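Local coordinates for cell surface protein (Faecalibacterium prausnitzii A2-165, PDB 4GT6) that is of unknown function but, as an extracellular leucine-rich repeat protein of the BspA type, probably binds other proteins, at residues A[263-277]-A[286-299]. Sequence-based numbering, arbitrary orientation. Where two conformers were deposited one is given.
With NA (sodium ion), chain R; EDO (1,2-ethanediol), chain I.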
ATOM      1  N   SER A 263       1.487  -4.570  13.251  1.00 17.46           N
ATOM      2  CA  SER A 263       2.201  -3.528  13.993  1.00 18.24           C
ATOM      3  C   SER A 263       1.361  -2.789  15.053  1.00 22.37           C
ATOM      4  O   SER A 263       1.569  -1.584  15.261  1.00 22.79           O
ATOM      5  CB  SER A 263       2.835  -2.523  13.030  1.00 22.17           C
ATOM      6  OG  SER A 263       3.810  -3.178  12.234  1.00 27.37           O
ATOM      7  N   CYS A 264       0.458  -3.498  15.761  1.00 19.44           N
ATOM      8  CA  CYS A 264      -0.284  -2.862  16.865  1.00 19.84           C
ATOM      9  C   CYS A 264       0.669  -2.633  18.029  1.00 22.83           C
ATOM     10  O   CYS A 264       1.215  -3.592  18.572  1.00 23.64           O
ATOM     11  CB  CYS A 264      -1.474  -3.708  17.288  1.00 19.81           C
ATOM     12  SG  CYS A 264      -2.769  -3.791  16.042  1.00 23.19           S
ATOM     13  N   ALA A 265       0.897  -1.380  18.386  1.00 19.08           N
ATOM     14  CA  ALA A 265       1.844  -1.022  19.442  1.00 19.76           C
ATOM     15  C   ALA A 265       1.336  -1.354  20.867  1.00 24.07           C
ATOM     16  O   ALA A 265       2.157  -1.558  21.762  1.00 23.78           O
ATOM     17  CB  ALA A 265       2.161   0.469  19.356  1.00 20.82           C
ATOM     18  N   TYR A 266       0.005  -1.387  21.078  1.00 19.14           N
ATOM     19  CA  TYR A 266      -0.568  -1.514  22.426  1.00 19.59           C
ATOM     20  C   TYR A 266      -1.421  -2.747  22.657  1.00 21.90           C
ATOM     21  O   TYR A 266      -1.622  -3.121  23.822  1.00 21.61           O
ATOM     22  CB  TYR A 266      -1.430  -0.275  22.744  1.00 21.56           C
ATOM     23  CG  TYR A 266      -0.667   1.033  22.654  1.00 26.16           C
ATOM     24  CD1 TYR A 266       0.076   1.505  23.733  1.00 30.38           C
ATOM     25  CD2 TYR A 266      -0.698   1.805  21.494  1.00 26.48           C
ATOM     26  CE1 TYR A 266       0.800   2.697  23.649  1.00 34.32           C
ATOM     27  CE2 TYR A 266       0.016   3.006  21.401  1.00 28.51           C
ATOM     28  CZ  TYR A 266       0.761   3.447  22.484  1.00 40.07           C
ATOM     29  OH  TYR A 266       1.454   4.632  22.416  1.00 40.79           O
ATOM     30  N   LEU A 267      -1.996  -3.321  21.596  1.00 19.07           N
ATOM     31  CA  LEU A 267      -2.905  -4.468  21.724  1.00 18.43           C
ATOM     32  C   LEU A 267      -2.230  -5.642  22.433  1.00 21.76           C
ATOM     33  O   LEU A 267      -1.219  -6.159  21.945  1.00 20.89           O
ATOM     34  CB  LEU A 267      -3.414  -4.884  20.336  1.00 17.82           C
ATOM     35  CG  LEU A 267      -4.525  -5.963  20.315  1.00 21.67           C
ATOM     36  CD1 LEU A 267      -5.816  -5.465  20.990  1.00 21.24           C
ATOM     37  CD2 LEU A 267      -4.828  -6.387  18.907  1.00 22.48           C
ATOM     38  N   ALA A 268      -2.781  -6.046  23.600  1.00 18.02           N
ATOM     39  CA  ALA A 268      -2.202  -7.121  24.425  1.00 18.90           C
ATOM     40  C   ALA A 268      -3.035  -8.408  24.396  1.00 22.14           C
ATOM     41  O   ALA A 268      -2.502  -9.492  24.640  1.00 21.38           O
ATOM     42  CB  ALA A 268      -2.049  -6.646  25.874  1.00 20.68           C
ATOM     43  N   SER A 269      -4.336  -8.290  24.100  1.00 18.42           N
ATOM     44  CA  SER A 269      -5.229  -9.440  24.116  1.00 18.25           C
ATOM     45  C   SER A 269      -6.225  -9.348  22.979  1.00 21.06           C
ATOM     46  O   SER A 269      -6.834  -8.307  22.809  1.00 20.61           O
ATOM     47  CB  SER A 269      -5.973  -9.478  25.453  1.00 22.51           C
ATOM     48  OG  SER A 269      -6.901 -10.550  25.502  1.00 33.84           O
ATOM     49  N   VAL A 270      -6.413 -10.431  22.221  1.00 17.15           N
ATOM     50  CA  VAL A 270      -7.416 -10.413  21.153  1.00 17.05           C
ATOM     51  C   VAL A 270      -8.319 -11.649  21.308  1.00 20.70           C
ATOM     52  O   VAL A 270      -7.840 -12.723  21.684  1.00 19.22           O
ATOM     53  CB  VAL A 270      -6.804 -10.279  19.725  1.00 21.88           C
ATOM     54  CG1 VAL A 270      -5.919 -11.473  19.351  1.00 22.21           C
ATOM     55  CG2 VAL A 270      -7.882 -10.029  18.659  1.00 21.81           C
ATOM     56  N   LYS A 271      -9.630 -11.477  21.029  1.00 17.22           N
ATOM     57  CA  LYS A 271     -10.590 -12.576  21.087  0.50 17.20           C
ATOM     58  C   LYS A 271     -11.328 -12.648  19.761  1.00 21.00           C
ATOM     59  O   LYS A 271     -11.764 -11.622  19.242  1.00 19.46           O
ATOM     60  CB  LYS A 271     -11.551 -12.427  22.277  0.50 19.80           C
ATOM     61  CG  LYS A 271     -10.819 -12.653  23.594  0.50 28.80           C
ATOM     62  CD  LYS A 271     -11.661 -12.455  24.840  0.50 38.64           C
ATOM     63  CE  LYS A 271     -10.814 -12.565  26.090  0.50 43.11           C
ATOM     64  NZ  LYS A 271     -10.095 -13.869  26.180  0.50 49.84           N
HETATM   65  N   MSE A 272     -11.392 -13.852  19.177  1.00 20.05           N
HETATM   66  CA  MSE A 272     -12.064 -14.090  17.888  1.00 19.24           C
HETATM   67  C   MSE A 272     -13.384 -14.789  18.117  1.00 22.69           C
HETATM   68  O   MSE A 272     -13.383 -15.782  18.840  1.00 22.81           O
HETATM   69  CB  MSE A 272     -11.233 -15.016  16.963  1.00 20.71           C
HETATM   70  CG  MSE A 272      -9.925 -14.507  16.580  1.00 26.63           C
HETATM   71 SE   MSE A 272      -9.205 -15.832  15.369  0.75 31.64          SE
HETATM   72  CE  MSE A 272      -7.384 -15.380  15.854  1.00 28.36           C
ATOM     73  N   PRO A 273     -14.476 -14.380  17.426  1.00 18.86           N
ATOM     74  CA  PRO A 273     -15.720 -15.144  17.507  1.00 18.50           C
ATOM     75  C   PRO A 273     -15.609 -16.394  16.631  1.00 20.25           C
ATOM     76  O   PRO A 273     -14.783 -16.411  15.688  1.00 17.23           O
ATOM     77  CB  PRO A 273     -16.761 -14.156  16.942  1.00 20.03           C
ATOM     78  CG  PRO A 273     -16.001 -13.402  15.892  1.00 23.10           C
ATOM     79  CD  PRO A 273     -14.588 -13.262  16.459  1.00 19.38           C
ATOM     80  N   ASP A 274     -16.499 -17.383  16.852  1.00 18.34           N
ATOM     81  CA  ASP A 274     -16.479 -18.603  16.042  1.00 18.87           C
ATOM     82  C   ASP A 274     -16.995 -18.355  14.612  1.00 22.16           C
ATOM     83  O   ASP A 274     -16.811 -19.216  13.748  1.00 21.36           O
ATOM     84  CB  ASP A 274     -17.248 -19.739  16.722  1.00 20.94           C
ATOM     85  CG  ASP A 274     -16.600 -20.217  18.019  1.00 25.46           C
ATOM     86  OD1 ASP A 274     -15.361 -20.067  18.163  1.00 22.18           O
ATOM     87  OD2 ASP A 274     -17.326 -20.753  18.876  1.00 30.59           O
ATOM     88  N   SER A 275     -17.554 -17.148  14.336  1.00 18.03           N
ATOM     89  CA  SER A 275     -17.963 -16.791  12.967  1.00 17.03           C
ATOM     90  C   SER A 275     -16.722 -16.590  12.078  1.00 17.73           C
ATOM     91  O   SER A 275     -16.842 -16.672  10.858  1.00 17.94           O
ATOM     92  CB  SER A 275     -18.861 -15.548  12.951  1.00 18.54           C
ATOM     93  OG  SER A 275     -18.251 -14.401  13.523  1.00 17.08           O
ATOM     94  N   VAL A 276     -15.524 -16.352  12.672  1.00 15.21           N
ATOM     95  CA  VAL A 276     -14.285 -16.182  11.882  1.00 15.07           C
ATOM     96  C   VAL A 276     -13.878 -17.551  11.322  1.00 18.50           C
ATOM     97  O   VAL A 276     -13.634 -18.493  12.096  1.00 18.91           O
ATOM     98  CB  VAL A 276     -13.123 -15.522  12.676  1.00 18.13           C
ATOM     99  CG1 VAL A 276     -11.798 -15.579  11.884  1.00 17.54           C
ATOM    100  CG2 VAL A 276     -13.456 -14.070  13.027  1.00 18.20           C
ATOM    101  N   VAL A 277     -13.830 -17.658   9.997  1.00 14.22           N
ATOM    102  CA  VAL A 277     -13.479 -18.934   9.349  1.00 15.65           C
ATOM    103  C   VAL A 277     -12.090 -18.879   8.704  1.00 19.82           C
ATOM    104  O   VAL A 277     -11.562 -19.925   8.320  1.00 18.92           O
ATOM    105  CB  VAL A 277     -14.546 -19.441   8.348  1.00 20.74           C
ATOM    106  CG1 VAL A 277     -15.883 -19.676   9.047  1.00 20.44           C
ATOM    107  CG2 VAL A 277     -14.700 -18.512   7.141  1.00 20.67           C
ATOM    108  N   ASN A 286       4.244  -8.404  13.893  1.00 20.08           N
ATOM    109  CA  ASN A 286       4.930  -7.311  14.590  1.00 20.53           C
ATOM    110  C   ASN A 286       4.016  -6.604  15.611  1.00 24.60           C
ATOM    111  O   ASN A 286       4.030  -5.374  15.691  1.00 26.25           O
ATOM    112  CB  ASN A 286       5.516  -6.312  13.581  1.00 22.76           C
ATOM    113  CG  ASN A 286       6.561  -6.953  12.708  1.00 34.36           C
ATOM    114  OD1 ASN A 286       7.407  -7.706  13.181  1.00 28.72           O
ATOM    115  ND2 ASN A 286       6.499  -6.708  11.418  1.00 25.16           N
ATOM    116  N   CYS A 287       3.229  -7.381  16.391  1.00 19.90           N
ATOM    117  CA  CYS A 287       2.421  -6.853  17.505  1.00 19.39           C
ATOM    118  C   CYS A 287       3.250  -7.115  18.760  1.00 24.32           C
ATOM    119  O   CYS A 287       3.197  -8.231  19.276  1.00 23.62           O
ATOM    120  CB  CYS A 287       1.054  -7.529  17.560  1.00 18.53           C
ATOM    121  SG  CYS A 287      -0.078  -6.964  16.267  1.00 20.74           S
ATOM    122  N   PRO A 288       4.079  -6.145  19.224  1.00 21.93           N
ATOM    123  CA  PRO A 288       5.040  -6.456  20.301  1.00 22.61           C
ATOM    124  C   PRO A 288       4.461  -6.544  21.712  1.00 25.88           C
ATOM    125  O   PRO A 288       5.196  -6.943  22.608  1.00 25.46           O
ATOM    126  CB  PRO A 288       6.059  -5.311  20.212  1.00 25.07           C
ATOM    127  CG  PRO A 288       5.344  -4.212  19.582  1.00 29.55           C
ATOM    128  CD  PRO A 288       4.299  -4.787  18.687  1.00 24.20           C
ATOM    129  N   ALA A 289       3.190  -6.153  21.922  1.00 21.68           N
ATOM    130  CA  ALA A 289       2.572  -6.244  23.249  1.00 21.43           C
ATOM    131  C   ALA A 289       1.578  -7.409  23.322  1.00 23.00           C
ATOM    132  O   ALA A 289       1.051  -7.682  24.401  1.00 22.59           O
ATOM    133  CB  ALA A 289       1.868  -4.943  23.595  1.00 22.61           C
ATOM    134  N   LEU A 290       1.357  -8.117  22.204  1.00 19.09           N
ATOM    135  CA  LEU A 290       0.363  -9.194  22.114  1.00 18.18           C
ATOM    136  C   LEU A 290       0.776 -10.387  22.964  1.00 23.14           C
ATOM    137  O   LEU A 290       1.823 -10.996  22.729  1.00 22.45           O
ATOM    138  CB  LEU A 290       0.088  -9.587  20.650  1.00 17.53           C
ATOM    139  CG  LEU A 290      -1.089 -10.554  20.398  1.00 20.79           C
ATOM    140  CD1 LEU A 290      -2.433  -9.968  20.913  1.00 20.46           C
ATOM    141  CD2 LEU A 290      -1.201 -10.900  18.913  1.00 21.35           C
ATOM    142  N   GLN A 291      -0.068 -10.713  23.964  1.00 20.45           N
ATOM    143  CA  GLN A 291       0.222 -11.822  24.873  0.50 21.17           C
ATOM    144  C   GLN A 291      -0.855 -12.893  24.888  1.00 25.43           C
ATOM    145  O   GLN A 291      -0.537 -14.051  25.163  1.00 26.30           O
ATOM    146  CB  GLN A 291       0.414 -11.304  26.300  0.50 23.21           C
ATOM    147  CG  GLN A 291       1.765 -10.657  26.541  0.50 35.19           C
ATOM    148  CD  GLN A 291       1.991 -10.426  28.013  0.50 55.74           C
ATOM    149  OE1 GLN A 291       1.807  -9.317  28.527  0.50 50.61           O
ATOM    150  NE2 GLN A 291       2.372 -11.476  28.729  0.50 52.65           N
ATOM    151  N   ASP A 292      -2.126 -12.517  24.669  1.00 20.84           N
ATOM    152  CA  ASP A 292      -3.214 -13.498  24.733  1.00 20.63           C
ATOM    153  C   ASP A 292      -4.053 -13.486  23.482  1.00 23.54           C
ATOM    154  O   ASP A 292      -4.449 -12.422  23.004  1.00 22.09           O
ATOM    155  CB  ASP A 292      -4.110 -13.197  25.949  1.00 22.92           C
ATOM    156  CG  ASP A 292      -3.385 -13.309  27.277  1.00 40.16           C
ATOM    157  OD1 ASP A 292      -2.886 -14.408  27.587  1.00 43.31           O
ATOM    158  OD2 ASP A 292      -3.343 -12.308  28.015  1.00 47.76           O
ATOM    159  N   ILE A 293      -4.275 -14.674  22.925  1.00 21.83           N
ATOM    160  CA  ILE A 293      -5.085 -14.859  21.724  1.00 21.70           C
ATOM    161  C   ILE A 293      -6.095 -15.971  21.986  1.00 24.93           C
ATOM    162  O   ILE A 293      -5.692 -17.068  22.367  1.00 25.21           O
ATOM    163  CB  ILE A 293      -4.213 -15.192  20.468  1.00 26.08           C
ATOM    164  CG1 ILE A 293      -3.194 -14.084  20.172  1.00 27.92           C
ATOM    165  CG2 ILE A 293      -5.115 -15.448  19.222  1.00 26.19           C
ATOM    166  CD1 ILE A 293      -1.814 -14.579  20.114  1.00 40.13           C
ATOM    167  N   GLU A 294      -7.390 -15.679  21.799  1.00 20.73           N
ATOM    168  CA  GLU A 294      -8.476 -16.656  21.882  1.00 20.72           C
ATOM    169  C   GLU A 294      -8.944 -16.862  20.446  1.00 23.25           C
ATOM    170  O   GLU A 294      -9.427 -15.927  19.805  1.00 21.87           O
ATOM    171  CB  GLU A 294      -9.595 -16.157  22.804  1.00 22.71           C
ATOM    172  CG  GLU A 294     -10.717 -17.162  23.025  1.00 34.20           C
ATOM    173  CD  GLU A 294     -11.729 -16.792  24.094  1.00 56.73           C
ATOM    174  OE1 GLU A 294     -11.348 -16.113  25.077  1.00 46.33           O
ATOM    175  OE2 GLU A 294     -12.902 -17.211  23.962  1.00 60.18           O
ATOM    176  N   PHE A 295      -8.722 -18.060  19.916  1.00 19.30           N
ATOM    177  CA  PHE A 295      -9.031 -18.380  18.542  1.00 17.69           C
ATOM    178  C   PHE A 295     -10.457 -18.794  18.328  1.00 20.71           C
ATOM    179  O   PHE A 295     -11.070 -19.381  19.212  1.00 22.28           O
ATOM    180  CB  PHE A 295      -8.147 -19.560  18.090  1.00 19.50           C
ATOM    181  CG  PHE A 295      -6.683 -19.225  17.959  1.00 20.71           C
ATOM    182  CD1 PHE A 295      -6.194 -18.613  16.811  1.00 23.13           C
ATOM    183  CD2 PHE A 295      -5.792 -19.521  18.989  1.00 23.87           C
ATOM    184  CE1 PHE A 295      -4.833 -18.298  16.690  1.00 23.85           C
ATOM    185  CE2 PHE A 295      -4.427 -19.232  18.857  1.00 25.91           C
ATOM    186  CZ  PHE A 295      -3.956 -18.637  17.705  1.00 23.37           C
ATOM    187  N   SER A 296     -10.932 -18.610  17.089  1.00 16.06           N
ATOM    188  CA  SER A 296     -12.194 -19.134  16.621  1.00 15.74           C
ATOM    189  C   SER A 296     -12.077 -20.666  16.514  1.00 20.63           C
ATOM    190  O   SER A 296     -11.018 -21.162  16.087  1.00 20.16           O
ATOM    191  CB  SER A 296     -12.489 -18.562  15.241  1.00 18.27           C
ATOM    192  OG  SER A 296     -13.481 -19.363  14.617  1.00 21.01           O
ATOM    193  N   SER A 297     -13.171 -21.398  16.797  1.00 17.24           N
ATOM    194  CA  SER A 297     -13.178 -22.863  16.659  1.00 18.40           C
ATOM    195  C   SER A 297     -13.319 -23.291  15.179  1.00 21.89           C
ATOM    196  O   SER A 297     -13.292 -24.489  14.896  1.00 22.19           O
ATOM    197  CB  SER A 297     -14.331 -23.459  17.474  1.00 22.27           C
ATOM    198  OG  SER A 297     -15.571 -23.074  16.896  1.00 25.58           O
ATOM    199  N   ARG A 298     -13.517 -22.327  14.240  1.00 17.51           N
ATOM    200  CA  ARG A 298     -13.774 -22.668  12.832  1.00 17.59           C
ATOM    201  C   ARG A 298     -12.609 -22.346  11.880  1.00 20.54           C
ATOM    202  O   ARG A 298     -12.701 -22.632  10.681  1.00 20.74           O
ATOM    203  CB  ARG A 298     -15.082 -22.015  12.348  1.00 20.36           C
ATOM    204  CG  ARG A 298     -16.304 -22.672  13.040  1.00 26.66           C
ATOM    205  CD  ARG A 298     -17.643 -22.070  12.654  1.00 41.24           C
ATOM    206  NE  ARG A 298     -17.991 -22.296  11.252  1.00 52.54           N
ATOM    207  CZ  ARG A 298     -18.627 -21.415  10.484  1.00 68.04           C
ATOM    208  NH1 ARG A 298     -18.960 -20.223  10.967  1.00 58.05           N
ATOM    209  NH2 ARG A 298     -18.911 -21.708   9.222  1.00 49.01           N
ATOM    210  N   ILE A 299     -11.493 -21.843  12.399  1.00 16.61           N
ATOM    211  CA  ILE A 299     -10.334 -21.640  11.527  1.00 16.37           C
ATOM    212  C   ILE A 299      -9.611 -22.978  11.377  1.00 18.60           C
ATOM    213  O   ILE A 299      -9.627 -23.774  12.319  1.00 18.24           O
ATOM    214  CB  ILE A 299      -9.406 -20.505  12.013  1.00 19.53           C
ATOM    215  CG1 ILE A 299      -8.937 -20.742  13.459  1.00 20.40           C
ATOM    216  CG2 ILE A 299     -10.126 -19.139  11.862  1.00 19.90           C
ATOM    217  CD1 ILE A 299      -7.628 -19.940  13.823  1.00 22.96           C
TER
HETATM  218 NA    NA R 916     -11.392 -25.836  15.400  1.00 29.74          NA
HETATM  219  C1  EDO I 907     -13.787 -18.481  20.930  1.00 62.68           C
HETATM  220  O1  EDO I 907     -14.610 -18.054  19.856  1.00 59.39           O
HETATM  221  C2  EDO I 907     -14.155 -19.932  21.352  1.00 64.31           C
HETATM  222  O2  EDO I 907     -13.857 -20.841  20.299  1.00 64.13           O
HETATM  223  O   HOH W   1       4.454  -4.815  10.174  1.00 26.96           O
HETATM  224  O   HOH W   2       0.874  -5.556  20.303  1.00 19.38           O
HETATM  225  O   HOH W   3      -6.562 -11.715  28.306  1.00 56.48           O
HETATM  226  O   HOH W   4     -17.146 -23.563  19.439  1.00 57.64           O
HETATM  227  O   HOH W   5     -18.841 -17.222   9.180  1.00 27.40           O
HETATM  228  O   HOH W   6     -12.338 -22.567   8.049  1.00 42.82           O
HETATM  229  O   HOH W   7     -10.123 -23.746  15.057  1.00 19.69           O
HETATM  230  O   HOH W   8     -11.204 -26.058  12.978  1.00 20.53           O
HETATM  231  O   HOH W   9     -12.818 -27.828  15.473  1.00 27.31           O
HETATM  232  O   HOH W  10     -11.478 -25.721  17.819  0.67 20.01           O
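Met272, a selenomethionine, and Glu294 carry the largest buried surfaces where two successive coils of this BspA-type leucine-rich repeat stack, strand 269-271 running parallel to 292-294. The backbones zip together through Val270 N to Asp292 O, Glu294 N to Val270 O and Met272 N to Glu294 O, while Ala268 O takes both Gln291 N and Asp292 N. From Met272 the chain runs extended beyond CG, carrying CE to Phe295 CD1 at 3.6 Å; the two side chains lie side by side, and Ile293 CG2 sits over the centre of one ring face. On the face shared with Ser269 and Asp292, Glu294 has CG anti to its N (chi1 -176°) and an extended chain that brings OE1 to Lys271 NZ, a 2.8 Å salt bridge. Beyond the strands, Arg298 lays its guanidinium under Val277 CG1, 3.5 Å off the plane, with CD against Asp274 O. Ser296 OG gives its proton to Val276 O at 2.7 Å; by also accepting from Arg298 N, two residues on, it closes an ST turn. Without that hydroxyl, as with an alanine here, Val276 O and Arg298 N would probably lose this shared mate. Asp274 OD1 takes Ser297 N at 2.9 Å from above the carboxylate plane, and Ser297 O binds sodium together with Glu320 O. The coils thus bury selenomethionine but keep the Lys271-Glu294 charges at the exposed surface, where solvent probably weakens their attraction.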